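Local coordinates for lantibiotic dehydratase (Microbispora corallina, PDB 5EHK), which probably dehydrates serine and threonine residues of the NAI-107 precursor peptide, using glutamyl-tRNA to activate their hydroxyl groups, at residues Val194-Gln200 with Glu279-Leu285; Pro235-Ile240 with Val257-Phe261. All blocks are in the same frame, centred on the assembly; numbering follows the deposited sequence.

Contact 1 of 2, residues Val194-Gln200 with Glu279-Leu285; sequences VTVQAHQ and ELLITAL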
loop_
_atom_site.group_PDB
_atom_site.type_symbol
_atom_site.label_atom_id
_atom_site.label_comp_id
_atom_site.label_asym_id
_atom_site.label_seq_id
_atom_site.Cartn_x
_atom_site.Cartn_y
_atom_site.Cartn_z
ATOM N N VAL A 194 11.281 -31.124 41.977
ATOM C CA VAL A 194 10.222 -30.742 41.049
ATOM C C VAL A 194 10.393 -31.385 39.665
ATOM O O VAL A 194 11.436 -31.983 39.356
ATOM C CB VAL A 194 10.194 -29.222 40.862
ATOM C CG1 VAL A 194 10.204 -28.523 42.219
ATOM C CG2 VAL A 194 11.395 -28.786 40.037
ATOM N N THR A 195 9.372 -31.233 38.826
ATOM C CA THR A 195 9.431 -31.693 37.444
ATOM C C THR A 195 9.926 -30.591 36.488
ATOM O O THR A 195 9.743 -29.400 36.752
ATOM C CB THR A 195 8.049 -32.188 36.982
ATOM O OG1 THR A 195 7.067 -31.160 37.170
ATOM C CG2 THR A 195 7.637 -33.430 37.760
ATOM N N VAL A 196 10.565 -30.985 35.385
ATOM C CA VAL A 196 10.974 -30.019 34.349
ATOM C C VAL A 196 10.475 -30.481 32.974
ATOM O O VAL A 196 10.210 -31.681 32.769
ATOM C CB VAL A 196 12.504 -29.814 34.279
ATOM C CG1 VAL A 196 13.016 -29.229 35.577
ATOM C CG2 VAL A 196 13.201 -31.118 33.979
ATOM N N GLN A 197 10.330 -29.536 32.046
ATOM C CA GLN A 197 9.966 -29.875 30.671
ATOM C C GLN A 197 10.575 -28.914 29.680
ATOM O O GLN A 197 10.925 -27.782 30.036
ATOM C CB GLN A 197 8.461 -29.906 30.468
ATOM C CG GLN A 197 7.815 -28.552 30.274
ATOM C CD GLN A 197 6.300 -28.642 30.320
ATOM O OE1 GLN A 197 5.683 -28.427 31.358
ATOM N NE2 GLN A 197 5.695 -28.965 29.194
ATOM N N ALA A 198 10.715 -29.364 28.432
ATOM C CA ALA A 198 11.267 -28.497 27.394
ATOM C C ALA A 198 10.295 -27.375 27.075
ATOM O O ALA A 198 9.093 -27.596 26.951
ATOM C CB ALA A 198 11.594 -29.274 26.152
ATOM N N HIS A 199 10.819 -26.162 26.990
ATOM C CA HIS A 199 10.049 -25.004 26.562
ATOM C C HIS A 199 9.399 -25.372 25.230
ATOM O O HIS A 199 10.040 -25.966 24.366
ATOM C CB HIS A 199 10.991 -23.816 26.373
ATOM C CG HIS A 199 10.290 -22.501 26.212
ATOM N ND1 HIS A 199 9.484 -22.207 25.132
ATOM C CD2 HIS A 199 10.317 -21.385 26.972
ATOM C CE1 HIS A 199 9.020 -20.978 25.253
ATOM N NE2 HIS A 199 9.515 -20.455 26.358
ATOM N N GLN A 200 8.125 -25.057 25.061
ATOM C CA GLN A 200 7.400 -25.605 23.924
ATOM C C GLN A 200 7.753 -24.919 22.589
ATOM O O GLN A 200 7.447 -25.425 21.515
ATOM C CB GLN A 200 5.892 -25.619 24.203
ATOM C CG GLN A 200 5.480 -26.496 25.386
ATOM C CD GLN A 200 5.351 -25.720 26.719
ATOM O OE1 GLN A 200 5.745 -24.555 26.833
ATOM N NE2 GLN A 200 4.775 -26.374 27.723
ATOM N N GLU A 279 15.921 -20.627 30.313
ATOM C CA GLU A 279 14.561 -20.907 29.895
ATOM C C GLU A 279 14.489 -21.886 28.732
ATOM O O GLU A 279 13.540 -21.854 27.969
ATOM C CB GLU A 279 13.803 -19.620 29.581
ATOM C CG GLU A 279 13.179 -19.013 30.812
ATOM C CD GLU A 279 12.387 -17.776 30.508
ATOM O OE1 GLU A 279 12.736 -17.090 29.527
ATOM O OE2 GLU A 279 11.429 -17.488 31.255
ATOM N N LEU A 280 15.508 -22.729 28.585
ATOM C CA LEU A 280 15.429 -23.865 27.677
ATOM C C LEU A 280 14.581 -24.929 28.372
ATOM O O LEU A 280 14.002 -25.802 27.728
ATOM C CB LEU A 280 16.817 -24.433 27.383
ATOM C CG LEU A 280 17.818 -23.573 26.608
ATOM C CD1 LEU A 280 18.896 -24.435 26.002
ATOM C CD2 LEU A 280 17.121 -22.784 25.543
ATOM N N LEU A 281 14.538 -24.867 29.699
ATOM C CA LEU A 281 13.637 -25.707 30.476
ATOM C C LEU A 281 12.705 -24.848 31.304
ATOM O O LEU A 281 12.986 -23.679 31.554
ATOM C CB LEU A 281 14.387 -26.677 31.380
ATOM C CG LEU A 281 15.075 -27.851 30.703
ATOM C CD1 LEU A 281 16.057 -28.498 31.669
ATOM C CD2 LEU A 281 14.034 -28.847 30.244
ATOM N N ILE A 282 11.570 -25.423 31.681
ATOM C CA ILE A 282 10.590 -24.756 32.521
ATOM C C ILE A 282 10.328 -25.650 33.719
ATOM O O ILE A 282 9.880 -26.791 33.542
ATOM C CB ILE A 282 9.270 -24.566 31.778
ATOM C CG1 ILE A 282 9.468 -23.638 30.574
ATOM C CG2 ILE A 282 8.218 -24.030 32.726
ATOM C CD1 ILE A 282 8.217 -23.407 29.742
ATOM N N THR A 283 10.624 -25.153 34.925
ATOM C CA THR A 283 10.435 -25.959 36.141
ATOM C C THR A 283 8.988 -25.860 36.581
ATOM O O THR A 283 8.309 -24.893 36.235
ATOM C CB THR A 283 11.377 -25.544 37.309
ATOM O OG1 THR A 283 10.953 -24.289 37.859
ATOM C CG2 THR A 283 12.803 -25.401 36.820
ATOM N N ALA A 284 8.511 -26.862 37.315
ATOM C CA ALA A 284 7.140 -26.846 37.824
ATOM C C ALA A 284 6.950 -25.727 38.852
ATOM O O ALA A 284 5.827 -25.316 39.142
ATOM C CB ALA A 284 6.773 -28.190 38.425
ATOM N N LEU A 285 8.063 -25.229 39.381
ATOM C CA LEU A 285 8.037 -24.118 40.318
ATOM C C LEU A 285 7.282 -22.892 39.807
ATOM O O LEU A 285 6.564 -22.241 40.562
ATOM C CB LEU A 285 9.456 -23.738 40.749
ATOM C CG LEU A 285 10.130 -24.782 41.635
ATOM C CD1 LEU A 285 11.548 -24.361 41.956
ATOM C CD2 LEU A 285 9.318 -24.963 42.899
HETATM O O HOH W 1 7.317 -28.063 33.771
#
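Gln197 and Ile282 face each other as an antiparallel hydrogen-bonded pair, joining strand 195-198, the middle strand of a small three-stranded sheet, to its edge strand 281-283. Ile282 N donates to Gln197 O over 2.9 Å, while the return bond from Gln197 N to Ile282 O is longer, at 3.2 Å. Ile282 O also accepts from a water that donates to Gln197 OE1, so a single water links the Gln197 amide oxygen to the opposing strand's backbone; OE1 further accepts from Asp599 N.

The Ile282 side chain rises on the same face as Gln197. Its CB lies 4.0 Å from Gln197 O. CG1 stands anti to the carbonyl carbon (chi1 -64°), and the extended chain (chi2 179°) carries CD1 toward the residues that follow strand 195-198, where it meets His199 CA and His199 CD2, each at 4.0 Å, and comes near Gln200 OE1, whose bond is to Gly596 N. Pro598 also packs on Ile282. His199 N donates in an almost straight line to Leu280 O, but from above the carbonyl plane.

On the other face Val196 CG1 touches Thr283 CG2, whose OG1 bonds Glu185. At the far end the Val194 and Leu285 side chains cross at about a right angle, with Val194 CG1 3.7 Å from Leu285 CD2, and both touch Val301. Backbone bonds thus fix the register, aliphatic side chains fill the buried surroundings, and the water and Asp599 N satisfy the oxygen of the buried Gln197 amide.

Contact 2 of 2, residues Pro235-Ile240 with Val257-Phe261; sequences PVVAEI and VAQRF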
loop_
_atom_site.group_PDB
_atom_site.type_symbol
_atom_site.label_atom_id
_atom_site.label_comp_id
_atom_site.label_asym_id
_atom_site.label_seq_id
_atom_site.Cartn_x
_atom_site.Cartn_y
_atom_site.Cartn_z
ATOM N N PRO A 235 25.147 -33.312 22.202
ATOM C CA PRO A 235 24.375 -34.537 22.419
ATOM C C PRO A 235 23.732 -34.621 23.794
ATOM O O PRO A 235 22.676 -35.230 23.928
ATOM C CB PRO A 235 25.413 -35.648 22.257
ATOM C CG PRO A 235 26.484 -35.073 21.460
ATOM C CD PRO A 235 26.503 -33.597 21.698
ATOM N N VAL A 236 24.381 -34.064 24.813
ATOM C CA VAL A 236 23.831 -34.107 26.176
ATOM C C VAL A 236 22.608 -33.200 26.271
ATOM O O VAL A 236 21.570 -33.578 26.824
ATOM C CB VAL A 236 24.837 -33.648 27.225
ATOM C CG1 VAL A 236 24.391 -34.157 28.600
ATOM C CG2 VAL A 236 26.210 -34.169 26.886
ATOM N N VAL A 237 22.785 -31.979 25.765
ATOM C CA VAL A 237 21.723 -30.991 25.623
ATOM C C VAL A 237 20.511 -31.540 24.858
ATOM O O VAL A 237 19.373 -31.361 25.301
ATOM C CB VAL A 237 22.265 -29.690 24.951
ATOM C CG1 VAL A 237 21.140 -28.841 24.371
ATOM C CG2 VAL A 237 23.126 -28.886 25.925
ATOM N N ALA A 238 20.746 -32.231 23.739
ATOM C CA ALA A 238 19.641 -32.763 22.933
ATOM C C ALA A 238 18.886 -33.899 23.628
ATOM O O ALA A 238 17.646 -33.975 23.537
ATOM C CB ALA A 238 20.130 -33.212 21.582
ATOM N N GLU A 239 19.629 -34.754 24.338
ATOM C CA GLU A 239 19.048 -35.863 25.101
ATOM C C GLU A 239 18.167 -35.355 26.237
ATOM O O GLU A 239 17.118 -35.940 26.548
ATOM C CB GLU A 239 20.152 -36.754 25.676
ATOM C CG GLU A 239 19.642 -38.020 26.347
ATOM C CD GLU A 239 19.271 -39.100 25.354
ATOM O OE1 GLU A 239 19.682 -38.988 24.183
ATOM O OE2 GLU A 239 18.547 -40.047 25.733
ATOM N N ILE A 240 18.610 -34.268 26.862
ATOM C CA ILE A 240 17.882 -33.676 27.965
ATOM C C ILE A 240 16.544 -33.190 27.437
ATOM O O ILE A 240 15.477 -33.566 27.947
ATOM C CB ILE A 240 18.677 -32.512 28.588
ATOM C CG1 ILE A 240 19.842 -33.063 29.424
ATOM C CG2 ILE A 240 17.771 -31.649 29.439
ATOM C CD1 ILE A 240 20.747 -32.019 30.017
ATOM N N VAL A 257 20.499 -39.366 32.194
ATOM C CA VAL A 257 21.460 -38.692 31.311
ATOM C C VAL A 257 22.905 -38.948 31.746
ATOM O O VAL A 257 23.802 -39.098 30.920
ATOM C CB VAL A 257 21.184 -37.160 31.201
ATOM C CG1 VAL A 257 22.243 -36.471 30.347
ATOM C CG2 VAL A 257 19.801 -36.903 30.618
ATOM N N ALA A 258 23.118 -39.000 33.053
ATOM C CA ALA A 258 24.430 -39.319 33.602
ATOM C C ALA A 258 24.883 -40.723 33.210
ATOM O O ALA A 258 26.060 -40.945 32.932
ATOM C CB ALA A 258 24.405 -39.188 35.107
ATOM N N GLN A 259 23.949 -41.673 33.224
ATOM C CA GLN A 259 24.253 -43.045 32.830
ATOM C C GLN A 259 24.631 -43.130 31.355
ATOM O O GLN A 259 25.789 -43.394 31.018
ATOM C CB GLN A 259 23.063 -43.965 33.117
ATOM C CG GLN A 259 22.876 -44.295 34.587
ATOM C CD GLN A 259 21.777 -45.311 34.804
ATOM O OE1 GLN A 259 20.888 -45.463 33.962
ATOM N NE2 GLN A 259 21.833 -46.023 35.927
ATOM N N ARG A 260 23.636 -42.886 30.498
ATOM C CA ARG A 260 23.772 -42.898 29.037
ATOM C C ARG A 260 25.070 -42.259 28.540
ATOM O O ARG A 260 25.731 -42.780 27.646
ATOM C CB ARG A 260 22.551 -42.217 28.389
ATOM C CG ARG A 260 22.792 -41.646 26.983
ATOM C CD ARG A 260 22.513 -42.666 25.881
ATOM N NE ARG A 260 22.885 -42.168 24.560
ATOM C CZ ARG A 260 24.139 -42.117 24.117
ATOM N NH1 ARG A 260 25.136 -42.536 24.883
ATOM N NH2 ARG A 260 24.411 -41.651 22.905
ATOM N N PHE A 261 25.440 -41.135 29.129
ATOM C CA PHE A 261 26.636 -40.424 28.711
ATOM C C PHE A 261 27.828 -40.709 29.638
ATOM O O PHE A 261 28.891 -40.093 29.505
ATOM C CB PHE A 261 26.352 -38.922 28.643
ATOM C CG PHE A 261 25.405 -38.520 27.540
ATOM C CD1 PHE A 261 25.884 -38.209 26.273
ATOM C CD2 PHE A 261 24.046 -38.425 27.772
ATOM C CE1 PHE A 261 25.020 -37.819 25.246
ATOM C CE2 PHE A 261 23.175 -38.036 26.752
ATOM C CZ PHE A 261 23.667 -37.728 25.484
#
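The first turns of helix 235-243 and the C-terminal end of helix 250-260 pack together here, two helices of the three-helix bundle that lies beside the small sheet. Phe261, just past the end of helix 250-260, provides the main wedge. Its CG stands anti to the carbonyl carbon (chi1 -68°), which directs the ring onto the opposing helix. Val236 CA sits over one face, 4.1 Å from the ring centroid and 26° off the normal, a CH-pi contact, and Val236 CG2 lies above the same ring toward its rim. Pro235 CB reaches CE1 of Phe261 at 3.7 Å, and Glu239 CB meets CE2 of Phe261 at the ring edge, close to its plane.

One turn earlier on helix 250-260, Val257 splits its branches: CG1 touches Val236 CG1 at 3.6 Å and CG2 meets Ile240 CG1 at 4.0 Å. Glu239 and Arg260 carry opposite charges near this seam, but too far apart for a salt bridge. Leu271 and Leu272 of helix 267-278 pack on Val236 and Ile240 respectively. Helix 235-243, strand 248-249, helices 250-260 and 267-278 and then strand 281-283 follow in an order consistent with a winged helix-turn-helix, as in the peptide-recognition elements of related lantibiotic dehydratases.

In the fold
Of the four segments, the one on strand 195-198 comes first along the chain, which then runs through two further strands and strand 228-232 to helix 235-243. Contact 2 closes a short loop of 16 residues, in which the chain passes through strand 248-249 and into helix 250-260. Helix 267-278 follows and leads into strand 281-283, where contact 1 closes the longer loop of 78 residues; contact 2 therefore lies wholly within it. The centres are about 16 Å apart, and Leu281 CD1 reaches Ile240 CG2 at 4.2 Å, linking sheet and helices directly. Together they tie the three-stranded sheet to the helices beside it as one compact unit.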